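Local coordinates for protein fluoroacetyl coenzyme A thioesterase (Streptomyces cattleya, PDB 3KUV) that hydrolyses fluoroacetyl-CoA to fluoroacetate and CoA before it can react with citrate synthase, and so confers fluoroacetate resistance, while not using acetyl-CoA, at residues 46-51 and 86-91; 55-60 and 98-103. The protein carries 1 engineered substitution. All coordinates share one frame; numbering follows the deposited sequence.

Interaction 1: 46-51 and 86-91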
ATOM      1  N   VAL B  46       1.540  -3.097  -2.023  1.00 10.39           N
ATOM      2  CA  VAL B  46       1.359  -3.375  -0.594  1.00 10.24           C
ATOM      3  C   VAL B  46       0.283  -4.454  -0.437  1.00 11.44           C
ATOM      4  O   VAL B  46       0.487  -5.467   0.299  1.00 10.59           O
ATOM      5  CB  VAL B  46       1.049  -2.085   0.140  1.00  9.90           C
ATOM      6  CG1 VAL B  46       0.594  -2.395   1.601  1.00 11.88           C
ATOM      7  CG2 VAL B  46       2.277  -1.142   0.198  1.00 13.15           C
ATOM      8  N   GLY B  47      -0.852  -4.312  -1.148  1.00  9.05           N
ATOM      9  CA  GLY B  47      -1.935  -5.299  -0.965  1.00  9.18           C
ATOM     10  C   GLY B  47      -1.484  -6.687  -1.454  1.00  8.87           C
ATOM     11  O   GLY B  47      -1.966  -7.714  -0.940  1.00 10.07           O
ATOM     12  N   LEU B  48      -0.681  -6.746  -2.520  1.00  9.52           N
ATOM     13  CA  LEU B  48      -0.236  -8.041  -3.044  1.00  8.03           C
ATOM     14  C   LEU B  48       0.727  -8.712  -2.076  1.00  9.28           C
ATOM     15  O   LEU B  48       0.682  -9.963  -1.949  1.00  9.11           O
ATOM     16  CB  LEU B  48       0.515  -7.783  -4.392  1.00 11.84           C
ATOM     17  CG  LEU B  48       0.882  -9.088  -5.177  1.00 10.65           C
ATOM     18  CD1 LEU B  48      -0.405  -9.796  -5.721  1.00 14.48           C
ATOM     19  CD2 LEU B  48       1.771  -8.680  -6.351  1.00 11.62           C
ATOM     20  N   MET B  49       1.594  -7.912  -1.446  1.00  8.45           N
ATOM     21  CA  MET B  49       2.485  -8.510  -0.396  1.00 10.52           C
ATOM     22  C   MET B  49       1.650  -9.033   0.780  1.00 11.01           C
ATOM     23  O   MET B  49       1.883 -10.127   1.303  1.00 10.24           O
ATOM     24  CB  MET B  49       3.429  -7.389   0.115  1.00  8.67           C
ATOM     25  CG  MET B  49       4.449  -7.158  -0.989  1.00 10.70           C
ATOM     26  SD  MET B  49       5.528  -5.762  -0.553  1.00 12.95           S
ATOM     27  CE  MET B  49       6.993  -6.084  -1.664  1.00 12.72           C
ATOM     28  N   GLU B  50       0.622  -8.301   1.192  1.00 10.18           N
ATOM     29  CA  GLU B  50      -0.279  -8.805   2.223  1.00  9.27           C
ATOM     30  C   GLU B  50      -0.888 -10.122   1.768  1.00 10.66           C
ATOM     31  O   GLU B  50      -0.972 -11.069   2.543  1.00 11.38           O
ATOM     32  CB  GLU B  50      -1.433  -7.826   2.558  1.00 11.12           C
ATOM     33  CG  GLU B  50      -0.913  -6.542   3.204  1.00 14.21           C
ATOM     34  CD  GLU B  50      -2.086  -5.839   3.910  1.00 17.09           C
ATOM     35  OE1 GLU B  50      -2.661  -6.339   4.919  1.00 15.53           O
ATOM     36  OE2 GLU B  50      -2.506  -4.709   3.465  1.00 22.10           O
ATOM     37  N   TRP B  51      -1.421 -10.143   0.551  1.00 10.12           N
ATOM     38  CA  TRP B  51      -2.079 -11.341   0.032  1.00 10.28           C
ATOM     39  C   TRP B  51      -1.139 -12.548   0.078  1.00  9.83           C
ATOM     40  O   TRP B  51      -1.586 -13.652   0.478  1.00 10.52           O
ATOM     41  CB  TRP B  51      -2.537 -11.001  -1.400  1.00 11.54           C
ATOM     42  CG  TRP B  51      -3.480 -12.029  -2.084  1.00 10.43           C
ATOM     43  CD1 TRP B  51      -3.918 -13.265  -1.584  1.00 13.50           C
ATOM     44  CD2 TRP B  51      -3.918 -11.939  -3.441  1.00 12.31           C
ATOM     45  NE1 TRP B  51      -4.701 -13.906  -2.589  1.00 13.05           N
ATOM     46  CE2 TRP B  51      -4.667 -13.135  -3.733  1.00 12.72           C
ATOM     47  CE3 TRP B  51      -3.710 -10.981  -4.468  1.00 15.03           C
ATOM     48  CZ2 TRP B  51      -5.217 -13.359  -5.006  1.00 15.58           C
ATOM     49  CZ3 TRP B  51      -4.257 -11.213  -5.756  1.00 16.91           C
ATOM     50  CH2 TRP B  51      -5.027 -12.424  -5.981  1.00 18.34           C
ATOM     51  N   VAL B  86       4.253 -10.303 -11.531  1.00  8.41           N
ATOM     52  CA  VAL B  86       4.938  -9.908 -10.291  1.00  9.73           C
ATOM     53  C   VAL B  86       4.984 -11.186  -9.413  1.00  9.93           C
ATOM     54  O   VAL B  86       3.917 -11.840  -9.139  1.00 10.90           O
ATOM     55  CB  VAL B  86       4.218  -8.768  -9.576  1.00  9.42           C
ATOM     56  CG1 VAL B  86       4.876  -8.573  -8.143  1.00 10.72           C
ATOM     57  CG2 VAL B  86       4.383  -7.512 -10.394  1.00 11.43           C
ATOM     58  N   THR B  87       6.167 -11.595  -8.992  1.00  9.99           N
ATOM     59  CA  THR B  87       6.317 -12.706  -8.032  1.00 10.28           C
ATOM     60  C   THR B  87       6.716 -12.057  -6.708  1.00  9.40           C
ATOM     61  O   THR B  87       7.758 -11.402  -6.641  1.00  9.54           O
ATOM     62  CB  THR B  87       7.390 -13.712  -8.466  1.00 12.43           C
ATOM     63  OG1 THR B  87       6.995 -14.352  -9.701  1.00 12.47           O
ATOM     64  CG2 THR B  87       7.649 -14.775  -7.391  1.00 12.75           C
ATOM     65  N   VAL B  88       5.903 -12.295  -5.669  1.00  8.91           N
ATOM     66  CA  VAL B  88       6.239 -11.901  -4.312  1.00  9.88           C
ATOM     67  C   VAL B  88       6.843 -13.128  -3.642  1.00 10.52           C
ATOM     68  O   VAL B  88       6.221 -14.234  -3.693  1.00 10.54           O
ATOM     69  CB  VAL B  88       5.011 -11.439  -3.525  1.00 10.56           C
ATOM     70  CG1 VAL B  88       5.352 -11.159  -2.057  1.00 12.11           C
ATOM     71  CG2 VAL B  88       4.395 -10.127  -4.157  1.00 12.72           C
ATOM     72  N   THR B  89       7.991 -12.974  -2.978  1.00  8.54           N
ATOM     73  CA  THR B  89       8.541 -14.043  -2.102  1.00 12.03           C
ATOM     74  C   THR B  89       8.362 -13.562  -0.667  1.00 10.88           C
ATOM     75  O   THR B  89       8.802 -12.416  -0.350  1.00 12.02           O
ATOM     76  CB  THR B  89      10.033 -14.224  -2.412  1.00 11.76           C
ATOM     77  OG1 THR B  89      10.138 -14.665  -3.785  1.00 13.67           O
ATOM     78  CG2 THR B  89      10.630 -15.342  -1.552  1.00 14.47           C
ATOM     79  N   ALA B  90       7.689 -14.336   0.167  1.00 10.93           N
ATOM     80  CA  ALA B  90       7.461 -13.971   1.604  1.00 10.84           C
ATOM     81  C   ALA B  90       8.193 -15.003   2.448  1.00 12.36           C
ATOM     82  O   ALA B  90       7.995 -16.199   2.274  1.00 12.37           O
ATOM     83  CB  ALA B  90       6.012 -14.039   1.950  1.00 11.32           C
ATOM     84  N   GLU B  91       8.945 -14.556   3.407  1.00 12.72           N
ATOM     85  CA  GLU B  91       9.788 -15.464   4.205  1.00 13.47           C
ATOM     86  C   GLU B  91       9.457 -15.149   5.633  1.00 14.44           C
ATOM     87  O   GLU B  91       9.617 -14.022   6.120  1.00 13.59           O
ATOM     88  CB  GLU B  91      11.223 -15.202   3.911  1.00 14.46           C
ATOM     89  CG  GLU B  91      12.073 -16.277   4.592  1.00 17.98           C
ATOM     90  CD  GLU B  91      13.556 -16.242   4.209  1.00 19.45           C
ATOM     91  OE1 GLU B  91      13.977 -15.564   3.203  1.00 24.08           O
ATOM     92  OE2 GLU B  91      14.308 -16.958   4.927  1.00 22.68           O
TER
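Leu48 reaches from the helix toward the strand and meets two valines with one methyl group: its CD2 lies 3.6 Å from CG1 of Val86 and 3.7 Å from CG2 of Val88. The two approaches differ. Leu48 meets Val86 at a slant but lies antiparallel alongside Val88, where its branch point CG is also 3.8 Å from Val88 CG2. With CG swung anti to the backbone N (chi1 -172°), Leu48 carries its branched end over to the strand. Val88 divides its methyls between two helix residues: CG2 serves Leu48, while CG1 faces the Met49 side chain, whose CG is 4.2 Å away, a looser contact. Met49 and Val88 are also the closest backbone pair, with CA atoms 6.4 Å apart. No hydrogen bond links the segments; the joint is apolar and buried. The axes of segments 46-51 and 86-91 approach to 8.8 Å and cross at -51°. The same helical turn carries the active-site residue Glu50, whose side chain leaves the helix away from the strand and whose OE1 is salt-bridged to the substrate-binding Arg120. This is the central helix of a hot dog fold lying against its sheet: strand 85-96 runs between strands 10-16 and 99-107, Leu48 also touches His13 and Phe15 of the former, Met49 touches Val104 of the latter, and Tyr27 of the second subunit packs on Leu48.

Interaction 2: 55-60 and 98-103. With ACT (acetate ion), chain F; ACT (acetate ion), chain I.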
ATOM      1  N   ARG B  55      -1.911 -15.982   2.303  1.00 11.90           N
ATOM      2  CA  ARG B  55      -1.937 -17.396   1.768  1.00 10.62           C
ATOM      3  C   ARG B  55      -0.953 -18.283   2.548  1.00 12.24           C
ATOM      4  O   ARG B  55      -1.336 -19.440   2.872  1.00 12.48           O
ATOM      5  CB  ARG B  55      -1.586 -17.372   0.244  1.00 11.09           C
ATOM      6  CG  ARG B  55      -2.732 -16.766  -0.595  1.00 10.84           C
ATOM      7  CD  ARG B  55      -2.328 -16.873  -2.090  1.00 15.14           C
ATOM      8  NE  ARG B  55      -2.118 -18.273  -2.505  1.00 12.34           N
ATOM      9  CZ  ARG B  55      -1.453 -18.661  -3.619  1.00 17.87           C
ATOM     10  NH1 ARG B  55      -0.796 -17.796  -4.458  1.00 20.66           N
ATOM     11  NH2 ARG B  55      -1.422 -19.947  -3.982  1.00 19.59           N
ATOM     12  N   ALA B  56       0.226 -17.743   2.871  1.00 13.39           N
ATOM     13  CA  ALA B  56       1.287 -18.527   3.565  1.00 13.60           C
ATOM     14  C   ALA B  56       0.746 -18.932   4.973  1.00 16.92           C
ATOM     15  O   ALA B  56       1.013 -20.054   5.436  1.00 16.58           O
ATOM     16  CB  ALA B  56       2.460 -17.759   3.656  1.00 15.07           C
ATOM     17  N   MET B  57       0.042 -18.029   5.633  1.00 15.02           N
ATOM     18  CA  MET B  57      -0.457 -18.245   7.012  1.00 16.02           C
ATOM     19  C   MET B  57      -1.656 -19.080   7.136  1.00 15.81           C
ATOM     20  O   MET B  57      -2.038 -19.541   8.276  1.00 16.20           O
ATOM     21  CB  MET B  57      -1.004 -16.858   7.443  1.00 19.37           C
ATOM     22  CG  MET B  57      -0.005 -16.143   8.043  1.00 17.85           C
ATOM     23  SD  MET B  57      -0.782 -14.436   8.444  1.00 17.97           S
ATOM     24  CE  MET B  57      -1.669 -14.807   9.931  1.00 16.47           C
ATOM     25  N   ALA B  58      -2.393 -19.291   6.080  1.00 14.39           N
ATOM     26  CA  ALA B  58      -3.753 -19.886   6.222  1.00 17.24           C
ATOM     27  C   ALA B  58      -3.866 -21.244   6.894  1.00 20.81           C
ATOM     28  O   ALA B  58      -4.792 -21.471   7.718  1.00 21.72           O
ATOM     29  CB  ALA B  58      -4.513 -19.944   4.840  1.00 16.28           C
ATOM     30  N   PRO B  59      -2.952 -22.156   6.591  1.00 23.44           N
ATOM     31  CA  PRO B  59      -3.315 -23.508   7.054  1.00 24.71           C
ATOM     32  C   PRO B  59      -3.022 -23.648   8.535  1.00 25.99           C
ATOM     33  O   PRO B  59      -3.320 -24.719   9.136  1.00 26.89           O
ATOM     34  CB  PRO B  59      -2.381 -24.440   6.256  1.00 26.40           C
ATOM     35  CG  PRO B  59      -1.488 -23.588   5.372  1.00 27.47           C
ATOM     36  CD  PRO B  59      -1.665 -22.095   5.839  1.00 24.62           C
ATOM     37  N   TYR B  60      -2.445 -22.622   9.151  1.00 21.86           N
ATOM     38  CA  TYR B  60      -2.069 -22.653  10.526  1.00 25.11           C
ATOM     39  C   TYR B  60      -2.988 -21.751  11.418  1.00 24.05           C
ATOM     40  O   TYR B  60      -2.735 -21.628  12.635  1.00 27.64           O
ATOM     41  CB  TYR B  60      -0.644 -22.084  10.676  1.00 27.02           C
ATOM     42  CG  TYR B  60       0.389 -22.767   9.835  1.00 28.86           C
ATOM     43  CD1 TYR B  60       1.135 -23.861  10.350  1.00 35.61           C
ATOM     44  CD2 TYR B  60       0.644 -22.355   8.503  1.00 32.67           C
ATOM     45  CE1 TYR B  60       2.120 -24.510   9.558  1.00 33.74           C
ATOM     46  CE2 TYR B  60       1.601 -23.011   7.705  1.00 35.22           C
ATOM     47  CZ  TYR B  60       2.364 -24.065   8.266  1.00 32.81           C
ATOM     48  OH  TYR B  60       3.299 -24.709   7.498  1.00 37.30           O
ATOM     49  N   ARG B  98       0.086 -13.616  18.654  1.00 17.49           N
ATOM     50  CA  ARG B  98      -0.762 -13.306  17.500  1.00 13.76           C
ATOM     51  C   ARG B  98       0.054 -12.634  16.422  1.00 14.13           C
ATOM     52  O   ARG B  98      -0.508 -12.369  15.370  1.00 13.45           O
ATOM     53  CB  ARG B  98      -1.887 -12.369  17.921  1.00 15.08           C
ATOM     54  CG  ARG B  98      -1.422 -10.921  18.116  1.00 21.00           C
ATOM     55  CD  ARG B  98      -2.422  -9.878  18.657  1.00 29.31           C
ATOM     56  NE  ARG B  98      -3.732 -10.041  18.072  1.00 29.83           N
ATOM     57  CZ  ARG B  98      -4.678  -9.110  18.100  1.00 32.70           C
ATOM     58  NH1 ARG B  98      -4.417  -7.912  18.656  1.00 30.00           N
ATOM     59  NH2 ARG B  98      -5.883  -9.405  17.586  1.00 30.30           N
ATOM     60  N   ARG B  99       1.307 -12.288  16.706  1.00 14.00           N
ATOM     61  CA  ARG B  99       2.110 -11.441  15.766  1.00 13.23           C
ATOM     62  C   ARG B  99       3.003 -12.289  14.892  1.00 13.23           C
ATOM     63  O   ARG B  99       3.799 -13.133  15.366  1.00 14.16           O
ATOM     64  CB  ARG B  99       2.979 -10.451  16.528  1.00 12.87           C
ATOM     65  CG  ARG B  99       3.813  -9.521  15.573  1.00 17.88           C
ATOM     66  CD  ARG B  99       4.611  -8.547  16.472  1.00 23.82           C
ATOM     67  NE  ARG B  99       5.863  -8.113  15.913  0.50 32.02           N
ATOM     68  CZ  ARG B  99       6.030  -6.975  15.268  0.50 35.64           C
ATOM     69  NH1 ARG B  99       5.002  -6.146  15.091  0.50 37.40           N
ATOM     70  NH2 ARG B  99       7.233  -6.662  14.813  0.50 35.90           N
ATOM     71  N   LEU B 100       2.945 -12.100  13.563  1.00 10.09           N
ATOM     72  CA  LEU B 100       3.762 -12.815  12.554  1.00 10.27           C
ATOM     73  C   LEU B 100       4.533 -11.734  11.769  1.00 12.86           C
ATOM     74  O   LEU B 100       3.936 -10.729  11.367  1.00 11.76           O
ATOM     75  CB  LEU B 100       2.974 -13.721  11.585  1.00  9.74           C
ATOM     76  CG  LEU B 100       2.340 -14.971  12.187  1.00 12.52           C
ATOM     77  CD1 LEU B 100       1.038 -14.616  12.873  1.00 17.40           C
ATOM     78  CD2 LEU B 100       2.111 -16.054  11.132  1.00 14.92           C
ATOM     79  N   SER B 101       5.824 -11.922  11.562  1.00 10.87           N
ATOM     80  CA  SER B 101       6.713 -10.935  10.946  1.00 12.62           C
ATOM     81  C   SER B 101       7.344 -11.606   9.791  1.00 11.90           C
ATOM     82  O   SER B 101       7.782 -12.818   9.846  1.00 10.85           O
ATOM     83  CB  SER B 101       7.813 -10.525  11.926  1.00 14.57           C
ATOM     84  OG  SER B 101       7.291  -9.864  13.120  1.00 20.47           O
ATOM     85  N   TRP B 102       7.472 -10.884   8.667  1.00 12.01           N
ATOM     86  CA  TRP B 102       7.898 -11.437   7.414  1.00 11.98           C
ATOM     87  C   TRP B 102       8.971 -10.533   6.756  1.00  9.68           C
ATOM     88  O   TRP B 102       8.936  -9.295   6.991  1.00 11.32           O
ATOM     89  CB  TRP B 102       6.691 -11.428   6.471  1.00 15.44           C
ATOM     90  CG  TRP B 102       5.430 -12.149   7.034  1.00 18.57           C
ATOM     91  CD1 TRP B 102       4.423 -11.633   7.819  1.00 19.16           C
ATOM     92  CD2 TRP B 102       5.091 -13.409   6.707  1.00 14.88           C
ATOM     93  NE1 TRP B 102       3.502 -12.580   8.090  1.00 15.22           N
ATOM     94  CE2 TRP B 102       3.919 -13.735   7.423  1.00 21.41           C
ATOM     95  CE3 TRP B 102       5.751 -14.407   5.912  1.00 16.55           C
ATOM     96  CZ2 TRP B 102       3.305 -14.938   7.259  1.00 13.59           C
ATOM     97  CZ3 TRP B 102       5.205 -15.570   5.821  1.00 14.16           C
ATOM     98  CH2 TRP B 102       3.966 -15.876   6.497  1.00 24.19           C
ATOM     99  N   ARG B 103       9.884 -11.107   5.971  1.00 10.61           N
ATOM    100  CA  ARG B 103      10.682 -10.409   5.006  1.00  8.93           C
ATOM    101  C   ARG B 103       9.996 -10.626   3.669  1.00 11.62           C
ATOM    102  O   ARG B 103       9.655 -11.813   3.302  1.00 12.65           O
ATOM    103  CB  ARG B 103      12.144 -10.956   5.012  1.00 11.77           C
ATOM    104  CG  ARG B 103      13.093 -10.126   4.279  1.00 21.23           C
ATOM    105  CD  ARG B 103      14.589 -10.603   4.229  1.00 28.42           C
ATOM    106  NE  ARG B 103      15.305  -9.553   3.475  0.50 27.33           N
ATOM    107  CZ  ARG B 103      15.380  -9.418   2.140  0.50 27.85           C
ATOM    108  NH1 ARG B 103      14.801 -10.275   1.301  0.50 28.04           N
ATOM    109  NH2 ARG B 103      16.065  -8.384   1.636  0.50 26.10           N
TER
HETATM  110  C   ACT F 140       6.698  -2.979  13.421  1.00 30.99           C
HETATM  111  O   ACT F 140       6.295  -1.723  13.531  1.00 31.53           O
HETATM  112  OXT ACT F 140       5.808  -3.886  13.183  1.00 30.31           O
HETATM  113  CH3 ACT F 140       8.113  -3.457  13.632  1.00 30.70           C
HETATM  114  C   ACT I 143      18.104  -6.980   4.639  1.00 38.92           C
HETATM  115  O   ACT I 143      17.832  -8.172   4.230  1.00 38.06           O
HETATM  116  OXT ACT I 143      18.908  -6.958   5.602  1.00 39.53           O
HETATM  117  CH3 ACT I 143      17.572  -5.673   4.056  1.00 38.36           C
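This is an apolar helix-to-sheet contact, where Ala56 and Met57, near the C-terminal end of helix 42-57, meet Leu100 and Trp102 in the first part of strand 99-107. The backbones stay well apart, the nearest CA atoms being those of Met57 and Leu100 at 8.8 Å, so side chains bridge the gap. Met57 CG meets the Trp102 indole at its edge, near the ring plane, 3.6 Å from CZ2, and the two side chains cross at a slant. The same CG lies 3.7 Å from Leu100 CD2. Met57 and Leu100 point at each other, and the bend at chi3 (80°) sets the terminal CE of Met57 4.0 Å from Leu100 CD1. The CB methyl of Ala56 approaches the same indole obliquely, 3.7 Å from CH2. Met5 touches both Leu100 and Trp102, and Leu92 of strand 85-96 touches Trp102. The side chain of Met57 is also about 4 Å from that of the substrate-binding Arg120 at their nearest atoms. Arg99 and Arg103, next to these residues in the strand, instead bind acetate ions probably derived from the crystallisation liquor; Arg99 NH1 donates to OXT of one acetate at 3.1 Å with an N-H...O angle of 161°. With no hydrogen bond between the segments, the chemistry implies an attachment by dispersion and hydrophobic burial, the charged strand residues taking no part in it.

Interactions 1 and 2 lie with their centres 12 Å apart and share helix 42-57, the first using its middle and the second its C-terminal end. Their strand partners, 85-96 and 99-107, follow each other in the chain and are antiparallel neighbours in the sheet. Along the chain the order is 46-51, 55-60, 86-91, 98-103, so the two pairings cross. The sites also touch directly: Glu91 N is 2.8 Å from Arg103 O, probably a hydrogen bond, and Ala90 CB packs 4.0 Å from Trp102 CE3. Together they fasten one helix at successive points across adjoining strands, as expected of the hot dog fold, and the helix's substrate-binding residues are thereby placed against the sheet.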